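Local coordinates for RimK domain protein ATP-grasp (Sphaerobacter thermophilus, PDB 5I47) that probably acts as an ATP-dependent ligase of the RimK type, binding ATP and metal ions in an ATP-grasp fold to join a carboxylate to an amine, at residues D12-E17 and A32-P37; P128-S133 and V142-D147; Q179-V184 and V239-D244. All blocks are in the same frame, centred on the assembly; numbering follows the deposited sequence.

Contact 1. Residues D12-E17 and A32-P37; sequences DRLRVE and AVLVQP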
ATOM      1  N   ASP B  12      20.497   7.129   3.109  1.00 43.84           N
ATOM      2  CA  ASP B  12      20.949   8.108   2.137  1.00 48.00           C
ATOM      3  C   ASP B  12      22.275   8.747   2.514  1.00 50.48           C
ATOM      4  O   ASP B  12      22.992   9.218   1.626  1.00 53.64           O
ATOM      5  CB  ASP B  12      19.879   9.184   1.947  1.00 53.88           C
ATOM      6  CG  ASP B  12      18.581   8.614   1.407  1.00 58.25           C
ATOM      7  OD1 ASP B  12      17.503   8.995   1.912  1.00 59.05           O
ATOM      8  OD2 ASP B  12      18.641   7.776   0.480  1.00 61.05           O
ATOM      9  N   ARG B  13      22.624   8.755   3.799  1.00 53.55           N
ATOM     10  CA  ARG B  13      23.902   9.279   4.262  1.00 56.92           C
ATOM     11  C   ARG B  13      24.146   8.793   5.683  1.00 59.49           C
ATOM     12  O   ARG B  13      23.202   8.599   6.458  1.00 60.03           O
ATOM     13  CB  ARG B  13      23.940  10.810   4.202  1.00 57.08           C
ATOM     14  CG  ARG B  13      22.844  11.503   4.991  1.00 56.20           C
ATOM     15  CD  ARG B  13      22.907  13.005   4.790  1.00 57.95           C
ATOM     16  NE  ARG B  13      22.598  13.718   6.022  1.00 59.61           N
ATOM     17  CZ  ARG B  13      23.482  13.953   6.986  1.00 64.66           C
ATOM     18  NH1 ARG B  13      24.736  13.533   6.864  1.00 62.13           N
ATOM     19  NH2 ARG B  13      23.113  14.605   8.075  1.00 69.37           N
ATOM     20  N   LEU B  14      25.421   8.597   6.012  1.00 57.32           N
ATOM     21  CA  LEU B  14      25.806   8.088   7.324  1.00 51.94           C
ATOM     22  C   LEU B  14      25.689   9.193   8.366  1.00 52.47           C
ATOM     23  O   LEU B  14      26.315  10.250   8.234  1.00 59.67           O
ATOM     24  CB  LEU B  14      27.230   7.539   7.283  1.00 45.81           C
ATOM     25  CG  LEU B  14      27.499   6.400   6.298  1.00 45.27           C
ATOM     26  CD1 LEU B  14      28.950   5.960   6.370  1.00 44.58           C
ATOM     27  CD2 LEU B  14      26.572   5.223   6.564  1.00 48.59           C
ATOM     28  N   ARG B  15      24.887   8.950   9.400  1.00 48.70           N
ATOM     29  CA  ARG B  15      24.800   9.814  10.562  1.00 47.74           C
ATOM     30  C   ARG B  15      25.393   9.080  11.766  1.00 45.24           C
ATOM     31  O   ARG B  15      26.078   8.057  11.608  1.00 43.72           O
ATOM     32  CB  ARG B  15      23.349  10.238  10.784  1.00 51.18           C
ATOM     33  CG  ARG B  15      22.764  11.108   9.687  1.00 58.16           C
ATOM     34  CD  ARG B  15      21.258  11.227   9.858  1.00 68.91           C
ATOM     35  NE  ARG B  15      20.640   9.918  10.075  1.00 78.73           N
ATOM     36  CZ  ARG B  15      20.107   9.515  11.227  1.00 78.39           C
ATOM     37  NH1 ARG B  15      20.100  10.322  12.279  1.00 79.62           N
ATOM     38  NH2 ARG B  15      19.574   8.304  11.324  1.00 73.08           N
ATOM     39  N   VAL B  16      25.116   9.594  12.968  1.00 48.42           N
ATOM     40  CA  VAL B  16      25.712   9.040  14.183  1.00 48.51           C
ATOM     41  C   VAL B  16      25.297   7.584  14.370  1.00 50.02           C
ATOM     42  O   VAL B  16      26.126   6.717  14.665  1.00 53.79           O
ATOM     43  CB  VAL B  16      25.337   9.898  15.403  1.00 50.04           C
ATOM     44  CG1 VAL B  16      25.602   9.140  16.692  1.00 49.42           C
ATOM     45  CG2 VAL B  16      26.123  11.201  15.394  1.00 55.03           C
ATOM     46  N   GLU B  17      24.003   7.294  14.206  1.00 49.44           N
ATOM     47  CA  GLU B  17      23.536   5.920  14.370  1.00 48.83           C
ATOM     48  C   GLU B  17      24.185   4.989  13.353  1.00 44.12           C
ATOM     49  O   GLU B  17      24.509   3.839  13.670  1.00 38.14           O
ATOM     50  CB  GLU B  17      22.013   5.862  14.254  1.00 48.80           C
ATOM     51  CG  GLU B  17      21.264   6.475  15.432  1.00 47.70           C
ATOM     52  CD  GLU B  17      21.011   7.962  15.258  1.00 47.56           C
ATOM     53  OE1 GLU B  17      21.544   8.547  14.287  1.00 48.01           O
ATOM     54  OE2 GLU B  17      20.274   8.541  16.087  1.00 43.64           O
ATOM     55  N   ALA B  32      29.966  -3.288   7.297  1.00 55.67           N
ATOM     56  CA  ALA B  32      28.759  -2.550   6.960  1.00 51.14           C
ATOM     57  C   ALA B  32      29.071  -1.530   5.873  1.00 54.64           C
ATOM     58  O   ALA B  32      30.143  -0.921   5.861  1.00 62.07           O
ATOM     59  CB  ALA B  32      28.187  -1.859   8.195  1.00 48.55           C
ATOM     60  N   VAL B  33      28.131  -1.353   4.949  1.00 53.73           N
ATOM     61  CA  VAL B  33      28.331  -0.516   3.772  1.00 53.04           C
ATOM     62  C   VAL B  33      27.091   0.342   3.573  1.00 56.90           C
ATOM     63  O   VAL B  33      25.967  -0.168   3.605  1.00 62.28           O
ATOM     64  CB  VAL B  33      28.602  -1.360   2.510  1.00 52.15           C
ATOM     65  CG1 VAL B  33      28.619  -0.478   1.270  1.00 53.44           C
ATOM     66  CG2 VAL B  33      29.907  -2.130   2.644  1.00 54.57           C
ATOM     67  N   LEU B  34      27.291   1.641   3.364  1.00 52.38           N
ATOM     68  CA  LEU B  34      26.183   2.510   2.992  1.00 48.63           C
ATOM     69  C   LEU B  34      25.690   2.130   1.600  1.00 51.25           C
ATOM     70  O   LEU B  34      26.471   2.098   0.645  1.00 55.35           O
ATOM     71  CB  LEU B  34      26.611   3.974   3.026  1.00 46.19           C
ATOM     72  CG  LEU B  34      25.553   4.981   2.563  1.00 46.76           C
ATOM     73  CD1 LEU B  34      24.408   5.067   3.557  1.00 45.83           C
ATOM     74  CD2 LEU B  34      26.164   6.349   2.336  1.00 51.16           C
ATOM     75  N   VAL B  35      24.401   1.823   1.487  1.00 48.90           N
ATOM     76  CA  VAL B  35      23.766   1.536   0.204  1.00 45.45           C
ATOM     77  C   VAL B  35      22.611   2.513   0.051  1.00 47.39           C
ATOM     78  O   VAL B  35      21.598   2.406   0.755  1.00 49.89           O
ATOM     79  CB  VAL B  35      23.281   0.084   0.101  1.00 40.21           C
ATOM     80  CG1 VAL B  35      22.652  -0.161  -1.261  1.00 36.87           C
ATOM     81  CG2 VAL B  35      24.433  -0.880   0.342  1.00 40.04           C
ATOM     82  N   GLN B  36      22.763   3.467  -0.854  1.00 49.67           N
ATOM     83  CA  GLN B  36      21.740   4.480  -1.058  1.00 51.65           C
ATOM     84  C   GLN B  36      20.619   3.908  -1.917  1.00 49.30           C
ATOM     85  O   GLN B  36      20.879   3.464  -3.041  1.00 42.54           O
ATOM     86  CB  GLN B  36      22.344   5.717  -1.712  1.00 54.03           C
ATOM     87  CG  GLN B  36      23.504   6.325  -0.924  1.00 53.86           C
ATOM     88  CD  GLN B  36      24.206   7.446  -1.672  1.00 55.44           C
ATOM     89  OE1 GLN B  36      24.810   7.228  -2.724  1.00 56.12           O
ATOM     90  NE2 GLN B  36      24.129   8.656  -1.132  1.00 55.18           N
ATOM     91  N   PRO B  37      19.376   3.871  -1.426  1.00 52.11           N
ATOM     92  CA  PRO B  37      18.280   3.330  -2.246  1.00 48.23           C
ATOM     93  C   PRO B  37      17.976   4.165  -3.476  1.00 49.59           C
ATOM     94  O   PRO B  37      17.380   3.640  -4.424  1.00 49.81           O
ATOM     95  CB  PRO B  37      17.088   3.312  -1.278  1.00 45.77           C
ATOM     96  CG  PRO B  37      17.689   3.375   0.083  1.00 48.15           C
ATOM     97  CD  PRO B  37      18.931   4.199  -0.062  1.00 51.49           C
TER

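Contact 2. Residues P128-S133 and V142-D147; sequences PVVLKS and VALVED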
ATOM      1  N   PRO B 128     -10.714  16.888  20.447  1.00 54.88           N
ATOM      2  CA  PRO B 128      -9.916  16.966  19.221  1.00 50.03           C
ATOM      3  C   PRO B 128      -9.679  15.600  18.587  1.00 47.71           C
ATOM      4  O   PRO B 128      -9.916  14.572  19.225  1.00 44.13           O
ATOM      5  CB  PRO B 128      -8.602  17.572  19.712  1.00 47.08           C
ATOM      6  CG  PRO B 128      -8.447  16.990  21.081  1.00 47.68           C
ATOM      7  CD  PRO B 128      -9.855  16.846  21.646  1.00 51.96           C
ATOM      8  N   VAL B 129      -9.226  15.600  17.332  1.00 48.28           N
ATOM      9  CA  VAL B 129      -8.872  14.389  16.599  1.00 42.99           C
ATOM     10  C   VAL B 129      -7.634  14.681  15.761  1.00 42.86           C
ATOM     11  O   VAL B 129      -7.210  15.829  15.614  1.00 45.46           O
ATOM     12  CB  VAL B 129     -10.020  13.887  15.695  1.00 39.93           C
ATOM     13  CG1 VAL B 129     -11.240  13.517  16.519  1.00 39.42           C
ATOM     14  CG2 VAL B 129     -10.373  14.937  14.654  1.00 37.93           C
ATOM     15  N   VAL B 130      -7.051  13.622  15.204  1.00 42.22           N
ATOM     16  CA  VAL B 130      -5.937  13.732  14.269  1.00 38.79           C
ATOM     17  C   VAL B 130      -6.307  13.013  12.979  1.00 36.38           C
ATOM     18  O   VAL B 130      -6.965  11.968  13.005  1.00 35.76           O
ATOM     19  CB  VAL B 130      -4.628  13.160  14.853  1.00 38.58           C
ATOM     20  CG1 VAL B 130      -4.093  14.063  15.942  1.00 40.06           C
ATOM     21  CG2 VAL B 130      -4.850  11.760  15.393  1.00 38.34           C
ATOM     22  N   LEU B 131      -5.900  13.588  11.851  1.00 34.68           N
ATOM     23  CA  LEU B 131      -6.068  12.969  10.544  1.00 32.73           C
ATOM     24  C   LEU B 131      -4.764  12.296  10.146  1.00 33.22           C
ATOM     25  O   LEU B 131      -3.708  12.936  10.136  1.00 36.05           O
ATOM     26  CB  LEU B 131      -6.467  13.991   9.477  1.00 32.35           C
ATOM     27  CG  LEU B 131      -7.773  14.772   9.637  1.00 33.27           C
ATOM     28  CD1 LEU B 131      -8.065  15.542   8.366  1.00 33.73           C
ATOM     29  CD2 LEU B 131      -8.922  13.850   9.978  1.00 32.30           C
ATOM     30  N   LYS B 132      -4.841  11.010   9.819  1.00 33.59           N
ATOM     31  CA  LYS B 132      -3.679  10.227   9.426  1.00 33.07           C
ATOM     32  C   LYS B 132      -3.996   9.526   8.117  1.00 34.08           C
ATOM     33  O   LYS B 132      -4.990   8.798   8.030  1.00 36.90           O
ATOM     34  CB  LYS B 132      -3.306   9.198  10.498  1.00 26.12           C
ATOM     35  CG  LYS B 132      -2.953   9.774  11.857  1.00 26.62           C
ATOM     36  CD  LYS B 132      -2.605   8.660  12.840  1.00 30.18           C
ATOM     37  CE  LYS B 132      -2.131   9.206  14.184  1.00 35.61           C
ATOM     38  NZ  LYS B 132      -1.723   8.098  15.098  1.00 35.02           N
ATOM     39  N   SER B 133      -3.165   9.746   7.104  1.00 33.82           N
ATOM     40  CA  SER B 133      -3.274   8.959   5.885  1.00 35.17           C
ATOM     41  C   SER B 133      -3.073   7.481   6.203  1.00 35.76           C
ATOM     42  O   SER B 133      -2.344   7.119   7.132  1.00 34.72           O
ATOM     43  CB  SER B 133      -2.243   9.430   4.857  1.00 33.60           C
ATOM     44  OG  SER B 133      -0.965   9.585   5.450  1.00 31.51           O
ATOM     45  N   VAL B 142       0.818  13.984  10.055  1.00 36.06           N
ATOM     46  CA  VAL B 142      -0.322  13.894  10.960  1.00 36.91           C
ATOM     47  C   VAL B 142      -0.834  15.291  11.276  1.00 41.59           C
ATOM     48  O   VAL B 142      -0.053  16.218  11.523  1.00 49.26           O
ATOM     49  CB  VAL B 142       0.071  13.133  12.236  1.00 36.89           C
ATOM     50  CG1 VAL B 142      -1.135  12.952  13.145  1.00 38.24           C
ATOM     51  CG2 VAL B 142       0.678  11.785  11.874  1.00 36.34           C
ATOM     52  N   ALA B 143      -2.156  15.451  11.259  1.00 41.30           N
ATOM     53  CA  ALA B 143      -2.793  16.764  11.298  1.00 43.77           C
ATOM     54  C   ALA B 143      -3.725  16.854  12.501  1.00 47.58           C
ATOM     55  O   ALA B 143      -4.742  16.156  12.556  1.00 49.57           O
ATOM     56  CB  ALA B 143      -3.554  17.024   9.999  1.00 40.76           C
ATOM     57  N   LEU B 144      -3.392  17.726  13.451  1.00 47.38           N
ATOM     58  CA  LEU B 144      -4.227  17.919  14.629  1.00 47.92           C
ATOM     59  C   LEU B 144      -5.404  18.831  14.304  1.00 47.74           C
ATOM     60  O   LEU B 144      -5.252  19.845  13.618  1.00 48.59           O
ATOM     61  CB  LEU B 144      -3.405  18.503  15.778  1.00 50.71           C
ATOM     62  CG  LEU B 144      -4.154  18.871  17.064  1.00 52.03           C
ATOM     63  CD1 LEU B 144      -4.841  17.659  17.675  1.00 52.36           C
ATOM     64  CD2 LEU B 144      -3.212  19.520  18.070  1.00 50.58           C
ATOM     65  N   VAL B 145      -6.583  18.456  14.798  1.00 47.83           N
ATOM     66  CA  VAL B 145      -7.837  19.145  14.497  1.00 49.23           C
ATOM     67  C   VAL B 145      -8.516  19.432  15.831  1.00 52.78           C
ATOM     68  O   VAL B 145      -9.100  18.530  16.443  1.00 53.42           O
ATOM     69  CB  VAL B 145      -8.750  18.321  13.580  1.00 45.98           C
ATOM     70  CG1 VAL B 145     -10.071  19.036  13.351  1.00 43.64           C
ATOM     71  CG2 VAL B 145      -8.061  18.039  12.260  1.00 43.06           C
ATOM     72  N   GLU B 146      -8.453  20.684  16.285  1.00 57.39           N
ATOM     73  CA  GLU B 146      -9.051  21.041  17.566  1.00 58.33           C
ATOM     74  C   GLU B 146     -10.513  21.448  17.446  1.00 55.83           C
ATOM     75  O   GLU B 146     -11.278  21.262  18.399  1.00 54.79           O
ATOM     76  CB  GLU B 146      -8.268  22.181  18.224  1.00 65.37           C
ATOM     77  CG  GLU B 146      -6.759  22.084  18.089  1.00 73.17           C
ATOM     78  CD  GLU B 146      -6.239  22.823  16.869  1.00 79.25           C
ATOM     79  OE1 GLU B 146      -6.932  22.822  15.829  1.00 78.76           O
ATOM     80  OE2 GLU B 146      -5.141  23.415  16.955  1.00 82.19           O
ATOM     81  N   ASP B 147     -10.920  21.995  16.303  1.00 50.96           N
ATOM     82  CA  ASP B 147     -12.279  22.490  16.129  1.00 54.61           C
ATOM     83  C   ASP B 147     -12.630  22.453  14.646  1.00 59.68           C
ATOM     84  O   ASP B 147     -11.806  22.090  13.800  1.00 60.43           O
ATOM     85  CB  ASP B 147     -12.419  23.899  16.702  1.00 49.79           C
ATOM     86  CG  ASP B 147     -11.381  24.843  16.149  1.00 47.82           C
ATOM     87  OD1 ASP B 147     -11.550  25.305  15.004  1.00 46.53           O
ATOM     88  OD2 ASP B 147     -10.383  25.116  16.848  1.00 51.55           O
TER

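Contact 3. Residues Q179-V184 and V239-D244; sequences QSVRLV and VVETGD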
ATOM      1  N   GLN B 179       4.363  11.924  29.527  1.00 78.83           N
ATOM      2  CA  GLN B 179       3.582  10.756  29.143  1.00 78.10           C
ATOM      3  C   GLN B 179       3.706  10.440  27.657  1.00 73.80           C
ATOM      4  O   GLN B 179       3.006   9.551  27.159  1.00 69.32           O
ATOM      5  CB  GLN B 179       2.113  10.959  29.523  1.00 79.58           C
ATOM      6  CG  GLN B 179       1.874  10.985  31.025  1.00 82.10           C
ATOM      7  CD  GLN B 179       0.885  12.055  31.452  1.00 84.70           C
ATOM      8  OE1 GLN B 179       0.482  12.904  30.654  1.00 85.80           O
ATOM      9  NE2 GLN B 179       0.494  12.022  32.722  1.00 85.20           N
ATOM     10  N   SER B 180       4.574  11.158  26.939  1.00 74.53           N
ATOM     11  CA  SER B 180       4.882  10.862  25.540  1.00 70.27           C
ATOM     12  C   SER B 180       6.005   9.832  25.520  1.00 66.89           C
ATOM     13  O   SER B 180       7.175  10.134  25.278  1.00 66.75           O
ATOM     14  CB  SER B 180       5.261  12.132  24.788  1.00 71.34           C
ATOM     15  OG  SER B 180       4.233  13.104  24.871  1.00 74.53           O
ATOM     16  N   VAL B 181       5.629   8.591  25.783  1.00 63.33           N
ATOM     17  CA  VAL B 181       6.569   7.490  25.954  1.00 57.93           C
ATOM     18  C   VAL B 181       6.913   6.891  24.596  1.00 51.67           C
ATOM     19  O   VAL B 181       6.094   6.861  23.672  1.00 52.01           O
ATOM     20  CB  VAL B 181       5.979   6.438  26.917  1.00 59.62           C
ATOM     21  CG1 VAL B 181       6.839   5.187  26.959  1.00 61.56           C
ATOM     22  CG2 VAL B 181       5.833   7.032  28.309  1.00 59.96           C
ATOM     23  N   ARG B 182       8.153   6.417  24.476  1.00 46.24           N
ATOM     24  CA  ARG B 182       8.659   5.780  23.265  1.00 44.85           C
ATOM     25  C   ARG B 182       9.353   4.484  23.666  1.00 46.44           C
ATOM     26  O   ARG B 182      10.401   4.519  24.322  1.00 48.03           O
ATOM     27  CB  ARG B 182       9.618   6.713  22.529  1.00 44.53           C
ATOM     28  CG  ARG B 182      10.314   6.097  21.341  1.00 45.69           C
ATOM     29  CD  ARG B 182      11.701   6.697  21.187  1.00 47.75           C
ATOM     30  NE  ARG B 182      12.203   6.577  19.824  1.00 47.19           N
ATOM     31  CZ  ARG B 182      13.476   6.732  19.485  1.00 44.46           C
ATOM     32  NH1 ARG B 182      14.381   7.002  20.414  1.00 40.72           N
ATOM     33  NH2 ARG B 182      13.844   6.606  18.219  1.00 48.21           N
ATOM     34  N   LEU B 183       8.770   3.347  23.282  1.00 39.03           N
ATOM     35  CA  LEU B 183       9.322   2.030  23.598  1.00 32.21           C
ATOM     36  C   LEU B 183      10.276   1.621  22.483  1.00 35.22           C
ATOM     37  O   LEU B 183       9.848   1.394  21.346  1.00 37.29           O
ATOM     38  CB  LEU B 183       8.211   0.997  23.757  1.00 28.00           C
ATOM     39  CG  LEU B 183       7.048   1.288  24.705  1.00 29.85           C
ATOM     40  CD1 LEU B 183       6.013   0.175  24.615  1.00 27.82           C
ATOM     41  CD2 LEU B 183       7.539   1.447  26.131  1.00 32.74           C
ATOM     42  N   VAL B 184      11.561   1.508  22.807  1.00 30.70           N
ATOM     43  CA  VAL B 184      12.588   1.190  21.818  1.00 30.13           C
ATOM     44  C   VAL B 184      12.817  -0.316  21.807  1.00 30.88           C
ATOM     45  O   VAL B 184      13.281  -0.889  22.798  1.00 31.13           O
ATOM     46  CB  VAL B 184      13.898   1.938  22.110  1.00 30.90           C
ATOM     47  CG1 VAL B 184      14.996   1.472  21.164  1.00 29.29           C
ATOM     48  CG2 VAL B 184      13.690   3.438  21.995  1.00 28.86           C
ATOM     49  N   VAL B 239       3.750   5.666  22.592  1.00 39.88           N
ATOM     50  CA  VAL B 239       2.714   5.342  23.565  1.00 46.64           C
ATOM     51  C   VAL B 239       2.324   6.611  24.314  1.00 46.91           C
ATOM     52  O   VAL B 239       3.148   7.506  24.527  1.00 44.34           O
ATOM     53  CB  VAL B 239       3.179   4.244  24.553  1.00 49.04           C
ATOM     54  CG1 VAL B 239       1.997   3.692  25.341  1.00 54.72           C
ATOM     55  CG2 VAL B 239       3.894   3.122  23.815  1.00 44.48           C
ATOM     56  N   VAL B 240       1.053   6.688  24.704  1.00 46.96           N
ATOM     57  CA  VAL B 240       0.534   7.779  25.521  1.00 52.46           C
ATOM     58  C   VAL B 240      -0.086   7.169  26.771  1.00 57.11           C
ATOM     59  O   VAL B 240      -0.980   6.321  26.672  1.00 59.77           O
ATOM     60  CB  VAL B 240      -0.491   8.636  24.761  1.00 52.36           C
ATOM     61  CG1 VAL B 240      -1.147   9.638  25.701  1.00 51.70           C
ATOM     62  CG2 VAL B 240       0.178   9.362  23.608  1.00 51.97           C
ATOM     63  N   GLU B 241       0.390   7.594  27.940  1.00 57.21           N
ATOM     64  CA  GLU B 241      -0.132   7.076  29.198  1.00 56.41           C
ATOM     65  C   GLU B 241      -1.405   7.813  29.584  1.00 59.68           C
ATOM     66  O   GLU B 241      -1.496   9.036  29.457  1.00 64.21           O
ATOM     67  CB  GLU B 241       0.905   7.215  30.310  1.00 55.74           C
ATOM     68  CG  GLU B 241       2.266   6.649  29.968  1.00 56.82           C
ATOM     69  CD  GLU B 241       3.149   6.497  31.188  1.00 65.02           C
ATOM     70  OE1 GLU B 241       2.928   5.542  31.967  1.00 68.06           O
ATOM     71  OE2 GLU B 241       4.055   7.337  31.378  1.00 68.31           O
ATOM     72  N   THR B 242      -2.398   7.058  30.049  1.00 59.02           N
ATOM     73  CA  THR B 242      -3.671   7.618  30.479  1.00 63.01           C
ATOM     74  C   THR B 242      -3.996   7.106  31.877  1.00 69.86           C
ATOM     75  O   THR B 242      -3.248   6.320  32.468  1.00 71.88           O
ATOM     76  CB  THR B 242      -4.803   7.260  29.506  1.00 60.26           C
ATOM     77  OG1 THR B 242      -5.200   5.899  29.711  1.00 58.66           O
ATOM     78  CG2 THR B 242      -4.358   7.443  28.061  1.00 57.15           C
ATOM     79  N   GLY B 243      -5.126   7.570  32.410  1.00 74.89           N
ATOM     80  CA  GLY B 243      -5.642   7.056  33.663  1.00 77.05           C
ATOM     81  C   GLY B 243      -6.299   5.700  33.561  1.00 81.59           C
ATOM     82  O   GLY B 243      -6.538   5.056  34.589  1.00 85.30           O
ATOM     83  N   ASP B 244      -6.598   5.254  32.343  1.00 81.44           N
ATOM     84  CA  ASP B 244      -7.127   3.922  32.101  1.00 81.27           C
ATOM     85  C   ASP B 244      -6.047   2.919  31.715  1.00 74.31           C
ATOM     86  O   ASP B 244      -6.298   1.710  31.758  1.00 73.76           O
ATOM     87  CB  ASP B 244      -8.196   3.970  30.997  1.00 85.53           C
ATOM     88  CG  ASP B 244      -9.204   5.089  31.206  1.00 87.51           C
ATOM     89  OD1 ASP B 244      -9.620   5.714  30.206  1.00 87.02           O
ATOM     90  OD2 ASP B 244      -9.578   5.344  32.371  1.00 88.57           O
TER

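Contact 1. Residues D12-E17 and A32-P37
Asp12, Leu34 and Leu14 bury the most surface here: Asp12 supplies the polar contact and the Leu14-Leu34 pair the apolar one. Asp12 uses its backbone as well as its side chain. Its carbonyl O accepts a hydrogen bond from Gln36 NE2 at 3.0 Å, and the N-H points almost straight at it, with an angle of 168°. The acceptor lies close to the amide plane of Gln36, while the donor is tilted about 25° from the carbonyl plane of Asp12. On the other branch of the amide, Gln36 OE1 has a weak hydrogen bond from Lys39 NZ. The side chains of Asp12 and Pro37 cross at about a right angle, OD2 of Asp12 lying 3.6 Å from Pro37 CD, a van der Waals contact.

The apolar part is centred on Leu34, whose CB faces the other segment. Its CG stands anti to the backbone N (chi1 176°), which sets CG 4.1 Å from Leu14 CD2. The two leucine side chains slide past each other in opposite directions: Leu14 CD2 comes to 3.7 Å from Leu34 CD1 and 3.8 Å from Leu34 CB. The second methyl, Leu34 CD2, is 4.2 Å from Arg13 CA and so abuts the loop backbone. Leu14 also touches Ile22 of helix 16-27.

Residues 12-14 run nearly antiparallel to 34-37, and strands 6-10 and 31-35 are parallel neighbours joined by helix 16-27. The loop leaving the first strand thus packs against the end of the second, as in a beta-alpha-beta unit of a Rossmann-like preATP-grasp domain.

Contact 2. Residues P128-S133 and V142-D147
Val129 and Val145 meet through their peptide groups, the flat groups of this contact, paired by two hydrogen bonds. Val145 N donates to Val129 O at 2.8 Å, almost in line with the carbonyl. The return bond, Val129 N to Val145 O, is 3.1 Å and tilted from the carbonyl plane. Leu131 and Ala143 form the second such pair, with Leu131 N at 2.9 Å from Ala143 O.

One face of this two-stranded ribbon carries Val129, Leu131, Ala143 and Val145. The side chains of Val129 and Val145 run alongside each other in the same direction, Val129 CG2 being 3.9 Å from Val145 CB. Helix 148-160 covers Leu131, Ala143 and Val145, whereas Val129 meets Val169 of strand 167-171. Val130 and Leu144 occupy the other face as a non-hydrogen-bonded pair. In Leu144, chi1 (175°) puts CG anti to the backbone N and chi2 (60°) brings CD1 to 3.6 Å from Val129 O. At the ends, Pro128 CB sits 3.4 Å from Val145 O, while Lys132 CG meets Val142 CG1 at 3.9 Å and Lys132 NZ is hydrogen-bonded to Gln170 OE1.

This is a beta hairpin at the edge of an antiparallel sheet; its place in the domain is consistent with the hairpin whose turn often closes over the nucleotide in ATP-grasp enzymes.

Contact 3. Residues Q179-V184 and V239-D244
Val181 and Val239 form the tight part of this contact, a hydrogen-bonded antiparallel pair. Val239 N donates to Val181 O at 2.8 Å, and the bond is nearly straight. The reciprocal bond, Val181 N to Val239 O, has a similar length of 3.0 Å but is bent to 134°. The bend is consistent with the same N-H also making a weak bond to Gln179 O, which closes an inverse gamma turn centred on Ser180, so that one hydrogen is shared by two acceptors.

Apolar packing reinforces this end. Val239 CG2, anti to the carbonyl carbon, is directed at Leu183 and lies 3.7 Å from Leu183 CD1, and the two side chains cross at a slant. Leu219, Leu222 and Ala223 of helix 216-230 pack on Val181, Val239 and Leu183, so this face is buried.

Beyond Val240 the backbone bonding weakens, though the side chains of Gln179 and Glu241 still pack. Glu241 N reaches Gln179 O only at 3.4 Å, a weak bond, and the two side chains cross at about a right angle with CG of Gln179 4.0 Å from CB of Glu241. Their amide and carboxylate planes are 90° apart, and each polar end is held by another residue: Gln179 OE1 by Arg176 N, Glu241 OE2 by Tyr212 OH. That same OE2 is 3.6 Å from Val181 CG2, beside the apolar core. Further on, Thr242 OG1 accepts from Asp244 N in an ST turn, and this end is exposed to solvent.

Segments 180-184 and 239-241 run at 137° to each other. They belong to strands 180-187 and 235-241, neighbours in the antiparallel, helix-backed sheet of the ATP-grasp domain.

In the fold
Contact 1 is a surface contact in the preATP-grasp range, whereas contacts 2 and 3 are partly buried and share the ATP-grasp range, though in two separate sheets. The centres of contacts 2 and 3 lie about 19 Å apart, and that of contact 1 is about 33 Å and 31 Å from them, across the chain's centre. Chemistry follows place: contact 1 relies on a side-chain amide and two leucines where a loop meets a strand end, while the other two rest on backbone pairing with a helix behind one face. Contact 2 joins strands adjacent in sequence; contact 3 joins strands separated by further strands and a helix.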